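Local coordinates for protein phosphatidylinositol-specific phospholipase C1 (Streptomyces antibioticus, PDB 3H4X) that is a phospholipase of the calcium-dependent phosphoinositide phospholipase C family, folded as a TIM-type barrel of parallel strands and helices, at residues T209-A221 with R246-V258. Residues are numbered along the deposited sequence; the frame is centred on the assembly and turned at random.
Sequences TDVEYAGHLKDLA and RYADPALRPWFVV
Trp255 lays one face of its indole along the helix 209-221, against Leu217 CB and Lys218 CA, the latter 3.6 Å from Trp255 NE1. CB already points at the helix, and with CG anti to the carbonyl carbon (chi1 -67°) the indole lies along it, pyrrole ring at Lys218 and benzene ring at Ala221, whose CB reaches CZ2 (3.5 Å). Two turns back from Ala221, Ala214 CB meets Phe256 at CZ, 3.4 Å away. Leu252 splits its two methyls: CD1 touches Val211 CG1, while CD2 presses on Gly215 CA at 3.5 Å, tighter than ordinary carbon contact. Lys218, bent at chi3 and chi4, brings CE against the same CD2, crossing Leu252 at a slant.

Near the start of the helix the contact turns polar. Tyr247 OH donates to Asp210 OD2 (2.7 Å), reaching it from above the carboxylate plane, which stands 79° from the ring. A water donates to the same OD2 and accepts from Arg246 NH1. Behind this shell, Arg246 CG sits over the centre of the Tyr247 ring, and Arg253 holds Tyr247 O side-on through NE and NH2.

Helix 209-222 follows strand 189-195 and precedes 232-236, as a barrel helix does; 246-257 is the later part of the connection from 232-236 to its parallel neighbour 258-262. Tyr247 and Phe256 also rest on Val235, Leu217 on Pro233, and Trp255 on Ala170, so Trp255 bridges helices 209-222 and 170-177.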
ATOM      1  N   THR A 209      10.624   9.807   0.970  1.00  8.92           N
ATOM      2  CA  THR A 209      10.395   8.381   1.128  1.00  8.35           C
ATOM      3  C   THR A 209      10.651   7.584  -0.140  1.00  7.84           C
ATOM      4  O   THR A 209      11.233   6.499  -0.090  1.00  7.57           O
ATOM      5  CB  THR A 209       8.941   8.154   1.564  1.00  8.30           C
ATOM      6  OG1 THR A 209       8.737   8.775   2.838  1.00  8.87           O
ATOM      7  CG2 THR A 209       8.611   6.669   1.653  1.00  9.12           C
ATOM      8  N   ASP A 210      10.199   8.110  -1.276  1.00  7.45           N
ATOM      9  CA  ASP A 210      10.286   7.367  -2.529  1.00  7.72           C
ATOM     10  C   ASP A 210      11.723   7.151  -2.992  1.00  8.12           C
ATOM     11  O   ASP A 210      12.144   6.018  -3.223  1.00  8.18           O
ATOM     12  CB  ASP A 210       9.378   7.957  -3.627  1.00  7.80           C
ATOM     13  CG  ASP A 210       9.607   9.446  -3.896  1.00  7.81           C
ATOM     14  OD1 ASP A 210      10.408  10.124  -3.210  1.00  8.54           O
ATOM     15  OD2 ASP A 210       8.940   9.939  -4.828  1.00  7.85           O
ATOM     16  N   VAL A 211      12.479   8.235  -3.100  1.00  8.71           N
ATOM     17  CA  VAL A 211      13.878   8.150  -3.486  1.00  9.57           C
ATOM     18  C   VAL A 211      14.689   7.376  -2.451  1.00  9.14           C
ATOM     19  O   VAL A 211      15.567   6.597  -2.801  1.00  9.31           O
ATOM     20  CB  VAL A 211      14.482   9.559  -3.700  1.00 10.27           C
ATOM     21  CG1 VAL A 211      16.008   9.503  -3.780  1.00 11.56           C
ATOM     22  CG2 VAL A 211      13.884  10.205  -4.942  1.00 11.52           C
ATOM     23  N   GLU A 212      14.390   7.583  -1.175  1.00  8.74           N
ATOM     24  CA  GLU A 212      15.138   6.910  -0.127  1.00  8.72           C
ATOM     25  C   GLU A 212      14.929   5.399  -0.180  1.00  8.18           C
ATOM     26  O   GLU A 212      15.888   4.630  -0.114  1.00  8.32           O
ATOM     27  CB  GLU A 212      14.769   7.457   1.251  1.00  9.24           C
ATOM     28  CG  GLU A 212      15.654   6.925   2.350  1.00 10.93           C
ATOM     29  CD  GLU A 212      15.500   7.673   3.659  1.00 12.98           C
ATOM     30  OE1 GLU A 212      14.767   8.683   3.694  1.00 14.59           O
ATOM     31  OE2 GLU A 212      16.122   7.247   4.652  1.00 14.30           O
ATOM     32  N   TYR A 213      13.679   4.961  -0.293  1.00  7.69           N
ATOM     33  CA  TYR A 213      13.436   3.526  -0.295  1.00  7.43           C
ATOM     34  C   TYR A 213      13.842   2.855  -1.613  1.00  7.35           C
ATOM     35  O   TYR A 213      14.406   1.764  -1.614  1.00  7.70           O
ATOM     36  CB  TYR A 213      11.996   3.182   0.102  1.00  7.42           C
ATOM     37  CG  TYR A 213      11.857   1.730   0.502  1.00  6.57           C
ATOM     38  CD1 TYR A 213      12.075   1.320   1.814  1.00  7.12           C
ATOM     39  CD2 TYR A 213      11.552   0.760  -0.441  1.00  6.92           C
ATOM     40  CE1 TYR A 213      11.969  -0.017   2.178  1.00  7.32           C
ATOM     41  CE2 TYR A 213      11.442  -0.569  -0.091  1.00  6.91           C
ATOM     42  CZ  TYR A 213      11.653  -0.954   1.213  1.00  6.77           C
ATOM     43  OH  TYR A 213      11.542  -2.287   1.533  1.00  7.54           O
ATOM     44  N   ALA A 214      13.586   3.518  -2.735  1.00  7.54           N
ATOM     45  CA  ALA A 214      14.031   2.986  -4.018  1.00  7.82           C
ATOM     46  C   ALA A 214      15.555   2.865  -4.056  1.00  8.10           C
ATOM     47  O   ALA A 214      16.093   1.889  -4.577  1.00  8.40           O
ATOM     48  CB  ALA A 214      13.533   3.842  -5.167  1.00  8.28           C
ATOM     49  N   GLY A 215      16.245   3.855  -3.502  1.00  8.47           N
ATOM     50  CA  GLY A 215      17.703   3.800  -3.419  1.00  8.78           C
ATOM     51  C   GLY A 215      18.174   2.631  -2.572  1.00  8.65           C
ATOM     52  O   GLY A 215      19.176   1.981  -2.875  1.00  8.79           O
ATOM     53  N   HIS A 216      17.431   2.363  -1.506  1.00  8.62           N
ATOM     54  CA  HIS A 216      17.668   1.218  -0.642  1.00  8.55           C
ATOM     55  C   HIS A 216      17.545  -0.100  -1.417  1.00  8.26           C
ATOM     56  O   HIS A 216      18.400  -0.977  -1.290  1.00  8.52           O
ATOM     57  CB  HIS A 216      16.691   1.315   0.532  1.00  8.77           C
ATOM     58  CG  HIS A 216      16.575   0.077   1.360  1.00  9.47           C
ATOM     59  ND1 HIS A 216      17.590  -0.390   2.166  1.00 10.92           N
ATOM     60  CD2 HIS A 216      15.522  -0.750   1.562  1.00 10.35           C
ATOM     61  CE1 HIS A 216      17.179  -1.471   2.804  1.00 11.05           C
ATOM     62  NE2 HIS A 216      15.926  -1.709   2.455  1.00 11.43           N
ATOM     63  N   LEU A 217      16.505  -0.238  -2.237  1.00  8.12           N
ATOM     64  CA  LEU A 217      16.364  -1.443  -3.055  1.00  8.14           C
ATOM     65  C   LEU A 217      17.522  -1.580  -4.039  1.00  8.60           C
ATOM     66  O   LEU A 217      18.074  -2.664  -4.222  1.00  8.76           O
ATOM     67  CB  LEU A 217      15.032  -1.448  -3.802  1.00  7.83           C
ATOM     68  CG  LEU A 217      13.769  -1.516  -2.942  1.00  7.61           C
ATOM     69  CD1 LEU A 217      12.555  -1.661  -3.836  1.00  8.01           C
ATOM     70  CD2 LEU A 217      13.833  -2.658  -1.933  1.00  8.35           C
ATOM     71  N   LYS A 218      17.877  -0.478  -4.685  1.00  9.20           N
ATOM     72  CA  LYS A 218      18.996  -0.473  -5.616  1.00 10.08           C
ATOM     73  C   LYS A 218      20.270  -0.957  -4.925  1.00 10.19           C
ATOM     74  O   LYS A 218      21.013  -1.784  -5.462  1.00 10.60           O
ATOM     75  CB  LYS A 218      19.192   0.933  -6.186  1.00 10.55           C
ATOM     76  CG  LYS A 218      20.383   1.070  -7.122  1.00 12.48           C
ATOM     77  CD  LYS A 218      20.466   2.471  -7.716  1.00 15.56           C
ATOM     78  CE  LYS A 218      20.726   3.530  -6.656  1.00 17.55           C
ATOM     79  NZ  LYS A 218      22.132   3.505  -6.157  1.00 19.79           N
ATOM     80  N   ASP A 219      20.513  -0.446  -3.724  1.00 10.24           N
ATOM     81  CA  ASP A 219      21.709  -0.810  -2.976  1.00 10.95           C
ATOM     82  C   ASP A 219      21.678  -2.270  -2.526  1.00 10.56           C
ATOM     83  O   ASP A 219      22.683  -2.973  -2.623  1.00 11.16           O
ATOM     84  CB  ASP A 219      21.907   0.137  -1.792  1.00 11.75           C
ATOM     85  CG  ASP A 219      22.228   1.560  -2.232  1.00 13.24           C
ATOM     86  OD1 ASP A 219      22.650   1.749  -3.392  1.00 15.11           O
ATOM     87  OD2 ASP A 219      22.051   2.489  -1.420  1.00 15.67           O
ATOM     88  N   LEU A 220      20.526  -2.735  -2.048  1.00 10.11           N
ATOM     89  CA  LEU A 220      20.385  -4.144  -1.691  1.00 10.20           C
ATOM     90  C   LEU A 220      20.670  -5.041  -2.888  1.00 10.37           C
ATOM     91  O   LEU A 220      21.399  -6.032  -2.776  1.00 10.56           O
ATOM     92  CB  LEU A 220      18.981  -4.439  -1.164  1.00  9.97           C
ATOM     93  CG  LEU A 220      18.621  -3.924   0.230  1.00  9.96           C
ATOM     94  CD1 LEU A 220      17.187  -4.302   0.549  1.00 10.24           C
ATOM     95  CD2 LEU A 220      19.574  -4.480   1.281  1.00 11.07           C
ATOM     96  N   ALA A 221      20.094  -4.699  -4.035  1.00 11.00           N
ATOM     97  CA  ALA A 221      20.264  -5.516  -5.230  1.00 11.72           C
ATOM     98  C   ALA A 221      21.737  -5.607  -5.614  1.00 12.43           C
ATOM     99  O   ALA A 221      22.228  -6.678  -5.973  1.00 13.02           O
ATOM    100  CB  ALA A 221      19.439  -4.958  -6.383  1.00 11.58           C
ATOM    101  N   ARG A 246      10.496  11.782 -13.473  1.00  8.54           N
ATOM    102  CA  ARG A 246      10.672  12.841 -12.480  1.00  8.71           C
ATOM    103  C   ARG A 246      11.941  12.647 -11.660  1.00  8.92           C
ATOM    104  O   ARG A 246      12.428  13.595 -11.057  1.00  9.49           O
ATOM    105  CB  ARG A 246       9.475  12.902 -11.526  1.00  8.80           C
ATOM    106  CG  ARG A 246       9.459  11.794 -10.479  1.00  8.72           C
ATOM    107  CD  ARG A 246       8.287  11.928  -9.519  1.00  9.40           C
ATOM    108  NE  ARG A 246       7.007  11.879 -10.216  1.00 10.02           N
ATOM    109  CZ  ARG A 246       5.828  11.865  -9.605  1.00  9.85           C
ATOM    110  NH1 ARG A 246       5.770  11.902  -8.281  1.00 10.63           N
ATOM    111  NH2 ARG A 246       4.713  11.819 -10.320  1.00 10.40           N
ATOM    112  N   TYR A 247      12.460  11.424 -11.614  1.00  8.73           N
ATOM    113  CA  TYR A 247      13.680  11.140 -10.863  1.00  9.08           C
ATOM    114  C   TYR A 247      14.884  11.337 -11.769  1.00  9.53           C
ATOM    115  O   TYR A 247      14.993  10.690 -12.810  1.00  9.50           O
ATOM    116  CB  TYR A 247      13.651   9.716 -10.297  1.00  8.98           C
ATOM    117  CG  TYR A 247      12.413   9.439  -9.477  1.00  8.25           C
ATOM    118  CD1 TYR A 247      12.191  10.101  -8.277  1.00  8.80           C
ATOM    119  CD2 TYR A 247      11.451   8.539  -9.915  1.00  8.67           C
ATOM    120  CE1 TYR A 247      11.049   9.868  -7.529  1.00  8.83           C
ATOM    121  CE2 TYR A 247      10.308   8.297  -9.173  1.00  8.52           C
ATOM    122  CZ  TYR A 247      10.110   8.964  -7.985  1.00  8.44           C
ATOM    123  OH  TYR A 247       8.971   8.716  -7.252  1.00  8.63           O
ATOM    124  N   ALA A 248      15.783  12.232 -11.374  1.00 10.62           N
ATOM    125  CA  ALA A 248      16.927  12.576 -12.211  1.00 11.57           C
ATOM    126  C   ALA A 248      17.935  11.436 -12.331  1.00 11.81           C
ATOM    127  O   ALA A 248      18.699  11.382 -13.294  1.00 12.34           O
ATOM    128  CB  ALA A 248      17.606  13.842 -11.703  1.00 12.35           C
ATOM    129  N   ASP A 249      17.947  10.535 -11.354  1.00 12.13           N
ATOM    130  CA  ASP A 249      18.841   9.382 -11.405  1.00 12.53           C
ATOM    131  C   ASP A 249      18.136   8.199 -12.058  1.00 12.24           C
ATOM    132  O   ASP A 249      17.267   7.577 -11.450  1.00 12.28           O
ATOM    133  CB  ASP A 249      19.321   9.002 -10.003  1.00 13.07           C
ATOM    134  CG  ASP A 249      20.296   7.837 -10.016  1.00 14.06           C
ATOM    135  OD1 ASP A 249      20.610   7.324 -11.112  1.00 14.36           O
ATOM    136  OD2 ASP A 249      20.744   7.429  -8.924  1.00 16.42           O
ATOM    137  N   PRO A 250      18.508   7.877 -13.304  1.00 12.09           N
ATOM    138  CA  PRO A 250      17.827   6.798 -14.015  1.00 12.20           C
ATOM    139  C   PRO A 250      17.942   5.456 -13.294  1.00 11.85           C
ATOM    140  O   PRO A 250      17.097   4.583 -13.482  1.00 11.82           O
ATOM    141  CB  PRO A 250      18.557   6.733 -15.361  1.00 12.65           C
ATOM    142  CG  PRO A 250      19.300   8.011 -15.475  1.00 13.50           C
ATOM    143  CD  PRO A 250      19.599   8.473 -14.093  1.00 12.35           C
ATOM    144  N   ALA A 251      18.980   5.297 -12.478  1.00 11.69           N
ATOM    145  CA  ALA A 251      19.213   4.035 -11.775  1.00 11.55           C
ATOM    146  C   ALA A 251      18.133   3.710 -10.742  1.00 11.18           C
ATOM    147  O   ALA A 251      17.952   2.551 -10.369  1.00 11.54           O
ATOM    148  CB  ALA A 251      20.587   4.041 -11.122  1.00 12.11           C
ATOM    149  N   LEU A 252      17.424   4.732 -10.274  1.00 10.48           N
ATOM    150  CA  LEU A 252      16.365   4.531  -9.291  1.00 10.34           C
ATOM    151  C   LEU A 252      15.079   4.063  -9.956  1.00  9.37           C
ATOM    152  O   LEU A 252      14.275   3.355  -9.347  1.00  9.35           O
ATOM    153  CB  LEU A 252      16.079   5.826  -8.528  1.00 10.99           C
ATOM    154  CG  LEU A 252      17.175   6.396  -7.626  1.00 12.03           C
ATOM    155  CD1 LEU A 252      16.751   7.738  -7.043  1.00 14.06           C
ATOM    156  CD2 LEU A 252      17.536   5.418  -6.518  1.00 13.79           C
ATOM    157  N   ARG A 253      14.886   4.467 -11.207  1.00  8.67           N
ATOM    158  CA  ARG A 253      13.602   4.297 -11.872  1.00  8.32           C
ATOM    159  C   ARG A 253      13.070   2.864 -11.928  1.00  8.31           C
ATOM    160  O   ARG A 253      11.889   2.651 -11.688  1.00  8.51           O
ATOM    161  CB  ARG A 253      13.636   4.927 -13.266  1.00  8.13           C
ATOM    162  CG  ARG A 253      13.900   6.422 -13.239  1.00  8.22           C
ATOM    163  CD  ARG A 253      13.911   7.010 -14.633  1.00  8.44           C
ATOM    164  NE  ARG A 253      14.408   8.383 -14.617  1.00  8.70           N
ATOM    165  CZ  ARG A 253      15.056   8.956 -15.624  1.00  9.00           C
ATOM    166  NH1 ARG A 253      15.293   8.270 -16.732  1.00  9.18           N
ATOM    167  NH2 ARG A 253      15.479  10.209 -15.512  1.00  9.78           N
ATOM    168  N   PRO A 254      13.930   1.876 -12.231  1.00  8.14           N
ATOM    169  CA  PRO A 254      13.388   0.521 -12.395  1.00  8.25           C
ATOM    170  C   PRO A 254      13.027  -0.181 -11.085  1.00  7.88           C
ATOM    171  O   PRO A 254      12.652  -1.354 -11.102  1.00  8.15           O
ATOM    172  CB  PRO A 254      14.511  -0.228 -13.119  1.00  8.86           C
ATOM    173  CG  PRO A 254      15.740   0.511 -12.768  1.00  9.53           C
ATOM    174  CD  PRO A 254      15.351   1.957 -12.617  1.00  8.54           C
ATOM    175  N   TRP A 255      13.116   0.534  -9.968  1.00  7.27           N
ATOM    176  CA  TRP A 255      12.695  -0.011  -8.681  1.00  7.22           C
ATOM    177  C   TRP A 255      11.282   0.426  -8.313  1.00  6.98           C
ATOM    178  O   TRP A 255      10.761   0.022  -7.277  1.00  7.47           O
ATOM    179  CB  TRP A 255      13.738   0.300  -7.596  1.00  8.00           C
ATOM    180  CG  TRP A 255      14.985  -0.448  -7.909  1.00  8.54           C
ATOM    181  CD1 TRP A 255      16.151   0.057  -8.400  1.00  9.34           C
ATOM    182  CD2 TRP A 255      15.152  -1.866  -7.852  1.00  9.01           C
ATOM    183  NE1 TRP A 255      17.049  -0.960  -8.622  1.00  9.78           N
ATOM    184  CE2 TRP A 255      16.457  -2.152  -8.293  1.00  9.51           C
ATOM    185  CE3 TRP A 255      14.327  -2.920  -7.451  1.00  8.87           C
ATOM    186  CZ2 TRP A 255      16.960  -3.453  -8.345  1.00 10.06           C
ATOM    187  CZ3 TRP A 255      14.824  -4.212  -7.509  1.00  9.35           C
ATOM    188  CH2 TRP A 255      16.130  -4.465  -7.952  1.00 10.11           C
ATOM    189  N   PHE A 256      10.664   1.212  -9.197  1.00  6.72           N
ATOM    190  CA  PHE A 256       9.273   1.639  -9.054  1.00  6.77           C
ATOM    191  C   PHE A 256       8.380   0.875 -10.030  1.00  6.60           C
ATOM    192  O   PHE A 256       8.473   1.066 -11.246  1.00  7.17           O
ATOM    193  CB  PHE A 256       9.142   3.130  -9.356  1.00  6.74           C
ATOM    194  CG  PHE A 256       9.796   4.029  -8.347  1.00  6.75           C
ATOM    195  CD1 PHE A 256       9.155   4.341  -7.157  1.00  7.79           C
ATOM    196  CD2 PHE A 256      11.035   4.590  -8.601  1.00  7.66           C
ATOM    197  CE1 PHE A 256       9.745   5.188  -6.237  1.00  8.20           C
ATOM    198  CE2 PHE A 256      11.628   5.437  -7.683  1.00  8.05           C
ATOM    199  CZ  PHE A 256      10.981   5.735  -6.497  1.00  8.53           C
ATOM    200  N   VAL A 257       7.508   0.026  -9.498  1.00  6.39           N
ATOM    201  CA  VAL A 257       6.548  -0.694 -10.334  1.00  6.59           C
ATOM    202  C   VAL A 257       5.121  -0.497  -9.825  1.00  6.15           C
ATOM    203  O   VAL A 257       4.193  -1.199 -10.237  1.00  6.91           O
ATOM    204  CB  VAL A 257       6.886  -2.194 -10.447  1.00  6.65           C
ATOM    205  CG1 VAL A 257       8.241  -2.378 -11.123  1.00  7.61           C
ATOM    206  CG2 VAL A 257       6.877  -2.865  -9.076  1.00  7.34           C
ATOM    207  N   VAL A 258       4.970   0.472  -8.923  1.00  6.01           N
ATOM    208  CA  VAL A 258       3.691   0.831  -8.324  1.00  5.91           C
ATOM    209  C   VAL A 258       3.527   2.341  -8.444  1.00  5.62           C
ATOM    210  O   VAL A 258       4.486   3.094  -8.259  1.00  5.67           O
ATOM    211  CB  VAL A 258       3.624   0.398  -6.841  1.00  6.00           C
ATOM    212  CG1 VAL A 258       2.255   0.719  -6.240  1.00  6.59           C
ATOM    213  CG2 VAL A 258       3.947  -1.085  -6.714  1.00  7.04           C
TER
HETATM  214  O   HOH W   1       7.745  12.158  -6.001  1.00 12.41           O
HETATM  215  O   HOH W   2      22.761   5.741  -8.520  1.00 32.88           O